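Local coordinates for protein ATPase associated with various cellular activities, AAA_5 (Staphylothermus marinus, PDB 6N0S) that probably hydrolyses ATP as the McrB motor of a restriction system, its N-terminal EVE-like domain, the part given here, resembling PUA-like RNA-binding proteins, at residues W19-L24 and I118-I123. Residues are numbered along the deposited sequence; the frame is centred on the assembly and turned at random.
Sequences WILPTL and IAIRRI
The loop W19-L24, extended from W19 to L21, runs past helical residues A119, I120 and I123, and the backbones come nearest where L21 CA lies 6.8 Å from A119 CA. No hydrogen bond links the two segments. The contact is apolar and lies at the surface. Its main element is I123 against the indole of W19. The CG2 methyl of I123 sits over one face of the ring, 3.7 Å from the centroid of the six-membered ring and only 2° off its normal. This is a CH-pi contact. The other branch of I123 reaches toward the CB side of the indole, and its CD1 comes 3.3 Å from W19 CE3, a close approach, just beyond the rim of the six-membered ring. CG2 is anti to the backbone N and CG1 lies beside it (chi1 -71°), which brings both branches against the indole. Were I123 an alanine, the two branches that meet W19 would be lost, and the indole would probably be freer to turn. Further along, the CD2 methyl of L21 meets CD1 of I120 at 4.2 Å, a looser touch. The CB of A119 packs on the carbonyl O of I20 at 4.1 Å. A sulfate ion, probably from the crystallisation liquor, lies near the I120 side chain. W19 also touches R64, and L21 and P22 both reach Y116, one turn before I120. The contact thus packs the loop between strands 12-17 and 30-34, which joins the five-stranded mixed sheet to the three-stranded antiparallel one, against the C-terminal half of helix 110-124.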
ATOM      1  N   TRP A  19      -2.173   0.088 -11.004  1.00 41.61           N
ATOM      2  CA  TRP A  19      -2.228   1.108 -12.035  1.00 43.45           C
ATOM      3  C   TRP A  19      -0.857   1.239 -12.675  1.00 40.92           C
ATOM      4  O   TRP A  19       0.160   0.863 -12.085  1.00 41.42           O
ATOM      5  CB  TRP A  19      -2.710   2.447 -11.448  1.00 39.61           C
ATOM      6  CG  TRP A  19      -4.101   2.339 -10.804  1.00 42.23           C
ATOM      7  CD1 TRP A  19      -4.379   2.096  -9.474  1.00 43.40           C
ATOM      8  CD2 TRP A  19      -5.384   2.447 -11.460  1.00 47.07           C
ATOM      9  NE1 TRP A  19      -5.745   2.050  -9.277  1.00 50.34           N
ATOM     10  CE2 TRP A  19      -6.383   2.255 -10.471  1.00 44.92           C
ATOM     11  CE3 TRP A  19      -5.786   2.686 -12.780  1.00 46.16           C
ATOM     12  CZ2 TRP A  19      -7.738   2.313 -10.758  1.00 45.22           C
ATOM     13  CZ3 TRP A  19      -7.142   2.746 -13.066  1.00 53.70           C
ATOM     14  CH2 TRP A  19      -8.105   2.553 -12.061  1.00 51.47           C
ATOM     15  N   ILE A  20      -0.823   1.766 -13.906  1.00 41.13           N
ATOM     16  CA  ILE A  20       0.464   1.943 -14.581  1.00 40.30           C
ATOM     17  C   ILE A  20       1.298   2.899 -13.753  1.00 43.27           C
ATOM     18  O   ILE A  20       0.797   3.921 -13.273  1.00 48.80           O
ATOM     19  CB  ILE A  20       0.275   2.470 -16.015  1.00 47.45           C
ATOM     20  CG1 ILE A  20      -0.445   1.447 -16.886  1.00 53.56           C
ATOM     21  CG2 ILE A  20       1.664   2.824 -16.666  1.00 49.10           C
ATOM     22  CD1 ILE A  20      -1.124   2.066 -18.083  1.00 54.70           C
ATOM     23  N   LEU A  21       2.561   2.564 -13.560  1.00 42.44           N
ATOM     24  CA  LEU A  21       3.465   3.361 -12.753  1.00 45.10           C
ATOM     25  C   LEU A  21       4.775   3.545 -13.497  1.00 41.47           C
ATOM     26  O   LEU A  21       5.179   2.666 -14.249  1.00 38.21           O
ATOM     27  CB  LEU A  21       3.758   2.680 -11.408  1.00 42.22           C
ATOM     28  CG  LEU A  21       2.625   2.655 -10.396  1.00 52.45           C
ATOM     29  CD1 LEU A  21       3.062   1.815  -9.202  1.00 49.45           C
ATOM     30  CD2 LEU A  21       2.235   4.078  -9.990  1.00 54.96           C
ATOM     31  N   PRO A  22       5.461   4.673 -13.301  1.00 41.99           N
ATOM     32  CA  PRO A  22       6.775   4.861 -13.938  1.00 43.03           C
ATOM     33  C   PRO A  22       7.901   4.142 -13.222  1.00 44.02           C
ATOM     34  O   PRO A  22       9.021   4.102 -13.738  1.00 44.27           O
ATOM     35  CB  PRO A  22       6.967   6.373 -13.868  1.00 46.97           C
ATOM     36  CG  PRO A  22       6.225   6.766 -12.609  1.00 43.36           C
ATOM     37  CD  PRO A  22       4.995   5.899 -12.631  1.00 44.93           C
ATOM     38  N   THR A  23       7.649   3.578 -12.047  1.00 39.97           N
ATOM     39  CA  THR A  23       8.689   2.950 -11.245  1.00 38.51           C
ATOM     40  C   THR A  23       8.007   2.132 -10.162  1.00 33.55           C
ATOM     41  O   THR A  23       6.864   2.407  -9.822  1.00 36.19           O
ATOM     42  CB  THR A  23       9.615   3.993 -10.594  1.00 38.09           C
ATOM     43  OG1 THR A  23      10.642   3.331  -9.850  1.00 42.16           O
ATOM     44  CG2 THR A  23       8.836   4.885  -9.643  1.00 40.96           C
ATOM     45  N   LEU A  24       8.723   1.139  -9.628  1.00 35.37           N
ATOM     46  CA  LEU A  24       8.329   0.433  -8.408  1.00 39.85           C
ATOM     47  C   LEU A  24       9.224   0.769  -7.229  1.00 44.59           C
ATOM     48  O   LEU A  24       9.053   0.194  -6.147  1.00 38.00           O
ATOM     49  CB  LEU A  24       8.347  -1.086  -8.642  1.00 40.53           C
ATOM     50  CG  LEU A  24       7.521  -1.580  -9.842  1.00 41.93           C
ATOM     51  CD1 LEU A  24       7.680  -3.085 -10.058  1.00 48.92           C
ATOM     52  CD2 LEU A  24       6.063  -1.223  -9.705  1.00 45.14           C
ATOM     53  N   ILE A 118       1.769  12.641 -12.048  1.00 38.63           N
ATOM     54  CA  ILE A 118       0.963  12.823 -13.256  1.00 42.50           C
ATOM     55  C   ILE A 118       0.139  11.579 -13.525  1.00 40.59           C
ATOM     56  O   ILE A 118      -1.032  11.661 -13.920  1.00 35.77           O
ATOM     57  CB  ILE A 118       1.864  13.163 -14.465  1.00 35.57           C
ATOM     58  CG1 ILE A 118       1.977  14.653 -14.657  1.00 44.46           C
ATOM     59  CG2 ILE A 118       1.301  12.646 -15.769  1.00 48.77           C
ATOM     60  CD1 ILE A 118       2.737  15.272 -13.662  1.00 46.06           C
ATOM     61  N   ALA A 119       0.740  10.407 -13.333  1.00 39.95           N
ATOM     62  CA  ALA A 119       0.009   9.160 -13.546  1.00 41.75           C
ATOM     63  C   ALA A 119      -1.109   8.990 -12.523  1.00 36.66           C
ATOM     64  O   ALA A 119      -2.244   8.664 -12.880  1.00 37.25           O
ATOM     65  CB  ALA A 119       0.982   7.984 -13.486  1.00 44.47           C
ATOM     66  N   ILE A 120      -0.812   9.222 -11.247  1.00 40.08           N
ATOM     67  CA  ILE A 120      -1.830   9.113 -10.204  1.00 43.27           C
ATOM     68  C   ILE A 120      -2.961  10.102 -10.458  1.00 43.37           C
ATOM     69  O   ILE A 120      -4.147   9.761 -10.361  1.00 38.31           O
ATOM     70  CB  ILE A 120      -1.208   9.348  -8.814  1.00 38.13           C
ATOM     71  CG1 ILE A 120      -0.171   8.273  -8.465  1.00 45.12           C
ATOM     72  CG2 ILE A 120      -2.298   9.363  -7.753  1.00 52.97           C
ATOM     73  CD1 ILE A 120      -0.644   6.851  -8.645  1.00 55.40           C
ATOM     74  N   ARG A 121      -2.610  11.355 -10.756  1.00 43.69           N
ATOM     75  CA  ARG A 121      -3.620  12.409 -10.820  1.00 43.81           C
ATOM     76  C   ARG A 121      -4.595  12.166 -11.961  1.00 44.14           C
ATOM     77  O   ARG A 121      -5.781  12.485 -11.843  1.00 55.69           O
ATOM     78  CB  ARG A 121      -2.957  13.781 -10.974  1.00 45.53           C
ATOM     79  CG  ARG A 121      -3.778  14.896 -10.330  1.00 48.96           C
ATOM     80  CD  ARG A 121      -4.006  16.067 -11.283  1.00 56.49           C
ATOM     81  NE  ARG A 121      -5.367  16.089 -11.832  1.00 67.25           N
ATOM     82  CZ  ARG A 121      -5.704  15.645 -13.047  1.00 70.08           C
ATOM     83  NH1 ARG A 121      -6.970  15.716 -13.440  1.00 68.17           N
ATOM     84  NH2 ARG A 121      -4.787  15.125 -13.868  1.00 65.85           N
ATOM     85  N   ARG A 122      -4.116  11.595 -13.064  1.00 41.66           N
ATOM     86  CA  ARG A 122      -5.006  11.124 -14.121  1.00 48.38           C
ATOM     87  C   ARG A 122      -6.155  10.293 -13.565  1.00 45.97           C
ATOM     88  O   ARG A 122      -7.279  10.340 -14.078  1.00 46.21           O
ATOM     89  CB  ARG A 122      -4.239  10.263 -15.123  1.00 40.60           C
ATOM     90  CG  ARG A 122      -3.331  11.000 -16.045  1.00 54.48           C
ATOM     91  CD  ARG A 122      -2.789  10.051 -17.062  1.00 50.35           C
ATOM     92  NE  ARG A 122      -3.852   9.622 -17.961  1.00 68.11           N
ATOM     93  CZ  ARG A 122      -4.325  10.352 -18.971  1.00 68.67           C
ATOM     94  NH1 ARG A 122      -3.826  11.567 -19.238  1.00 68.06           N
ATOM     95  NH2 ARG A 122      -5.297   9.859 -19.721  1.00 60.60           N
ATOM     96  N   ILE A 123      -5.886   9.499 -12.532  1.00 43.69           N
ATOM     97  CA  ILE A 123      -6.808   8.460 -12.110  1.00 45.02           C
ATOM     98  C   ILE A 123      -7.718   8.913 -10.973  1.00 45.97           C
ATOM     99  O   ILE A 123      -8.910   8.593 -10.969  1.00 47.55           O
ATOM    100  CB  ILE A 123      -5.988   7.206 -11.744  1.00 44.35           C
ATOM    101  CG1 ILE A 123      -5.445   6.610 -13.033  1.00 50.00           C
ATOM    102  CG2 ILE A 123      -6.838   6.153 -11.024  1.00 51.47           C
ATOM    103  CD1 ILE A 123      -4.338   5.692 -12.812  1.00 58.30           C
TER